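Local atomic coordinates of putative NADPH-dependent oxidoreductase (PDB entry 3DB2), a protein that probably catalyses NADPH-dependent oxidation or reduction of an unidentified substrate, pairing a Rossmann nucleotide-binding domain with a GFO/IDH/MocA-type C-terminal domain. Residues R168-P171 with A172-P175; A337-S340 with V341-R345. All coordinates share one frame; numbering follows the deposited sequence.

Contact 1 of 2, residues R168-P171 with A172-P175; sequences RGEP and ATAP
E170 and the residues that follow it, A172 to A174, make a local surface turn in the loop between helix 158-161 and helix 178-181, with one carbonyl oxygen at its hub. The beta-turn bond runs from T173 N to E170 O at 3.1 Å, the N-H arriving from above the carbonyl plane. A174 N reaches the same oxygen, also at 3.1 Å, but nearly in line with the C=O bond (166°). P171, A172 and T173 all have helical backbone angles, which brings these two donors onto one acceptor. T173 OG1 lies between its own backbone N and carbonyl carbon (chi1 58°), a rotation that sets it 2.9 Å from E170 O; the hydroxyl is also hydrogen-bonded to W167 O, which leaves a bond to E170 open. In the conformer of E170 described here, the bend at chi2 brings OE2 back to A172 N at 2.9 Å, met on the anti side of the carboxylate. Second conformers of E170 and T173 make both side-chain contacts provisional. The P175 ring sets its CG 3.5 Å from P171 O, while the methyl CB of A174 rests against R168 O. The helical path is not carried on: P175 has no N-H to offer P171 O, and A174 has already left helical angles, so the turn's cohesion depends chiefly on the E170 carbonyl.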
loop_
_atom_site.group_PDB
_atom_site.type_symbol
_atom_site.label_atom_id
_atom_site.label_comp_id
_atom_site.label_asym_id
_atom_site.label_seq_id
_atom_site.Cartn_x
_atom_site.Cartn_y
_atom_site.Cartn_z
ATOM N N ARG C 168 -13.951 11.486 18.388
ATOM C CA ARG C 168 -13.194 10.645 17.441
ATOM C C ARG C 168 -11.783 10.458 17.969
ATOM O O ARG C 168 -11.013 9.602 17.548
ATOM C CB ARG C 168 -13.210 11.327 16.086
ATOM C CG ARG C 168 -14.527 11.296 15.353
ATOM C CD ARG C 168 -14.365 11.816 13.927
ATOM N NE ARG C 168 -15.667 11.978 13.286
ATOM C CZ ARG C 168 -16.496 12.998 13.438
ATOM N NH1 ARG C 168 -16.154 13.996 14.248
ATOM N NH2 ARG C 168 -17.657 13.014 12.790
ATOM N N GLY C 169 -11.412 11.292 18.944
ATOM C CA GLY C 169 -10.117 11.249 19.596
ATOM C C GLY C 169 -10.043 10.319 20.784
ATOM O O GLY C 169 -9.016 10.198 21.454
ATOM N N GLU C 170 -11.128 9.606 21.101
ATOM C CA GLU C 170 -11.145 8.703 22.234
ATOM C C GLU C 170 -11.100 7.269 21.721
ATOM O O GLU C 170 -11.979 6.821 20.989
ATOM C CB GLU C 170 -12.372 8.839 23.142
ATOM C CG GLU C 170 -12.692 7.522 23.843
ATOM C CD GLU C 170 -11.831 7.201 25.048
ATOM O OE1 GLU C 170 -11.353 8.132 25.730
ATOM O OE2 GLU C 170 -11.631 5.995 25.337
ATOM N N PRO C 171 -10.068 6.527 22.080
ATOM C CA PRO C 171 -9.967 5.135 21.607
ATOM C C PRO C 171 -11.192 4.264 21.811
ATOM O O PRO C 171 -11.622 3.508 20.933
ATOM C CB PRO C 171 -8.819 4.593 22.480
ATOM C CG PRO C 171 -7.962 5.799 22.717
ATOM C CD PRO C 171 -8.924 6.934 22.920
ATOM N N ALA C 172 -11.825 4.308 22.978
ATOM C CA ALA C 172 -12.977 3.444 23.218
ATOM C C ALA C 172 -14.096 3.653 22.211
ATOM O O ALA C 172 -14.848 2.750 21.832
ATOM C CB ALA C 172 -13.546 3.682 24.618
ATOM N N THR C 173 -14.263 4.877 21.702
ATOM C CA THR C 173 -15.366 5.144 20.782
ATOM C C THR C 173 -14.962 4.977 19.323
ATOM O O THR C 173 -15.777 4.717 18.432
ATOM C CB THR C 173 -15.836 6.570 21.141
ATOM O OG1 THR C 173 -14.768 7.509 21.018
ATOM C CG2 THR C 173 -16.219 6.589 22.619
ATOM N N ALA C 174 -13.667 5.170 19.053
ATOM C CA ALA C 174 -13.148 5.056 17.698
ATOM C C ALA C 174 -11.845 4.265 17.707
ATOM O O ALA C 174 -10.734 4.762 17.578
ATOM C CB ALA C 174 -12.987 6.450 17.106
ATOM N N PRO C 175 -11.931 2.964 17.899
ATOM C CA PRO C 175 -10.715 2.151 17.935
ATOM C C PRO C 175 -9.898 2.267 16.641
ATOM O O PRO C 175 -10.369 2.152 15.515
ATOM C CB PRO C 175 -11.261 0.745 18.146
ATOM C CG PRO C 175 -12.615 0.930 18.736
ATOM C CD PRO C 175 -13.168 2.182 18.113
#

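Contact 2 of 2, residues A337-S340 with V341-R345; sequences AVKS and VHEKR
Through the last turn of helix 324-343 the backbone runs in regular i to i+4 bonds, as from H342 N to V338 O (3.1 Å) and E343 N to K339 O, until K344 takes a positive phi of 50° and R345 N turns back to S340 O at 3.3 Å, in the carbonyl plane and on a lone pair. From within the helix, S340 also holds the chain beyond this bend by its side chain: OG, anti to its own backbone N, donates to R345 O at 2.8 Å from above that carbonyl's plane. The same hydroxyl accepts from N202 N of strand 197-205, so a buried polar atom is held by two partners. K339, E343 and R345 form a salt-bridge network. R345 NE meets E343 OE1 at 2.7 Å, with the oxygen at the edge of the guanidinium and in its plane; a weak bond from NH2 adds to the grip, and NH2 also pairs with E351. K339 runs alongside E343, its CG 3.4 Å from OE2, and then bends at chi3 and chi4, which returns NZ to a long 3.7 Å bridge with OE2. Were K339 an alanine, OE2 would probably lose this charged neighbour, and E343 and R345 NH2 the methylenes beside them. V338 and H342 lie side by side, CG1 touching CE1 at 3.3 Å. The two E343 oxygens thus serve different cations: OE1 is firmly engaged by R345 and OE2 loosely by K339, an arrangement likely to ease the proximity of two positive side chains where the helix gives way to strand 347-348.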
loop_
_atom_site.group_PDB
_atom_site.type_symbol
_atom_site.label_atom_id
_atom_site.label_comp_id
_atom_site.label_asym_id
_atom_site.label_seq_id
_atom_site.Cartn_x
_atom_site.Cartn_y
_atom_site.Cartn_z
ATOM N N ALA C 337 -6.188 -5.488 14.937
ATOM C CA ALA C 337 -5.217 -4.449 14.585
ATOM C C ALA C 337 -4.847 -3.573 15.765
ATOM O O ALA C 337 -3.681 -3.242 15.965
ATOM C CB ALA C 337 -5.745 -3.589 13.439
ATOM N N VAL C 338 -5.817 -3.172 16.579
ATOM C CA VAL C 338 -5.468 -2.454 17.823
ATOM C C VAL C 338 -4.673 -3.314 18.790
ATOM O O VAL C 338 -3.695 -2.855 19.408
ATOM C CB VAL C 338 -6.765 -1.916 18.447
ATOM C CG1 VAL C 338 -6.518 -1.209 19.769
ATOM C CG2 VAL C 338 -7.417 -0.956 17.451
ATOM N N LYS C 339 -5.039 -4.591 18.909
ATOM C CA LYS C 339 -4.347 -5.533 19.771
ATOM C C LYS C 339 -2.895 -5.658 19.263
ATOM O O LYS C 339 -1.988 -5.753 20.094
ATOM C CB LYS C 339 -4.954 -6.919 19.796
ATOM C CG LYS C 339 -4.340 -7.806 20.865
ATOM C CD LYS C 339 -4.997 -9.171 20.983
ATOM C CE LYS C 339 -6.333 -9.143 21.698
ATOM N NZ LYS C 339 -6.244 -8.660 23.103
ATOM N N SER C 340 -2.773 -5.621 17.936
ATOM C CA SER C 340 -1.450 -5.820 17.311
ATOM C C SER C 340 -0.520 -4.675 17.685
ATOM O O SER C 340 0.690 -4.830 17.886
ATOM C CB SER C 340 -1.576 -5.973 15.787
ATOM O OG SER C 340 -0.342 -5.933 15.114
ATOM N N VAL C 341 -1.078 -3.471 17.787
ATOM C CA VAL C 341 -0.319 -2.293 18.152
ATOM C C VAL C 341 0.089 -2.352 19.619
ATOM O O VAL C 341 1.269 -2.100 19.888
ATOM C CB VAL C 341 -1.078 -0.969 17.933
ATOM C CG1 VAL C 341 -0.359 0.236 18.524
ATOM C CG2 VAL C 341 -1.214 -0.762 16.452
ATOM N N HIS C 342 -0.839 -2.655 20.516
ATOM C CA HIS C 342 -0.475 -2.767 21.923
ATOM C C HIS C 342 0.576 -3.821 22.229
ATOM O O HIS C 342 1.486 -3.547 22.997
ATOM C CB HIS C 342 -1.753 -3.078 22.733
ATOM C CG HIS C 342 -2.619 -1.843 22.669
ATOM N ND1 HIS C 342 -3.936 -1.866 22.267
ATOM C CD2 HIS C 342 -2.336 -0.549 22.936
ATOM C CE1 HIS C 342 -4.421 -0.632 22.309
ATOM N NE2 HIS C 342 -3.479 0.194 22.711
ATOM N N GLU C 343 0.437 -4.996 21.618
ATOM C CA GLU C 343 1.207 -6.184 21.909
ATOM C C GLU C 343 2.404 -6.368 20.984
ATOM O O GLU C 343 3.169 -7.313 21.181
ATOM C CB GLU C 343 0.235 -7.364 21.868
ATOM C CG GLU C 343 -0.781 -7.233 23.013
ATOM C CD GLU C 343 -1.504 -8.516 23.325
ATOM O OE1 GLU C 343 -0.982 -9.633 23.145
ATOM O OE2 GLU C 343 -2.663 -8.412 23.776
ATOM N N LYS C 344 2.551 -5.474 20.017
ATOM C CA LYS C 344 3.629 -5.423 19.063
ATOM C C LYS C 344 3.861 -6.781 18.406
ATOM O O LYS C 344 4.940 -7.371 18.351
ATOM C CB LYS C 344 4.895 -4.908 19.752
ATOM C CG LYS C 344 4.756 -3.464 20.259
ATOM C CD LYS C 344 6.095 -3.001 20.835
ATOM C CE LYS C 344 5.986 -1.626 21.491
ATOM N NZ LYS C 344 7.300 -1.252 22.100
ATOM N N ARG C 345 2.811 -7.338 17.809
ATOM C CA ARG C 345 2.828 -8.683 17.284
ATOM C C ARG C 345 1.669 -8.902 16.345
ATOM O O ARG C 345 0.663 -8.201 16.497
ATOM C CB ARG C 345 2.734 -9.711 18.429
ATOM C CG ARG C 345 1.348 -9.733 19.109
ATOM C CD ARG C 345 1.276 -10.645 20.303
ATOM N NE ARG C 345 -0.015 -10.860 20.909
ATOM C CZ ARG C 345 -1.024 -11.625 20.531
ATOM N NH1 ARG C 345 -0.941 -12.338 19.420
ATOM N NH2 ARG C 345 -2.155 -11.692 21.252
#

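Contacts 1 and 2 set a loop turn beside the end of a helix, and show how two local arrangements, each closed within a few residues, can become part of one surface. Far apart in sequence, they are neighbours in space, their centres about 16 Å apart on the same side of the chain's centre. They meet where P175 C packs 4.1 Å from V338 CG2, joining the loop before helix 178-181 to helix 324-343. The helix in turn lies against strand 197-205 of the mixed sheet, while P175 also touches V101, in the loop between strand 92-96 and helix 103-116 of the Rossmann part. Contact 2 lies farther out, its centre about 23 Å from that of the chain against about 17 Å for contact 1.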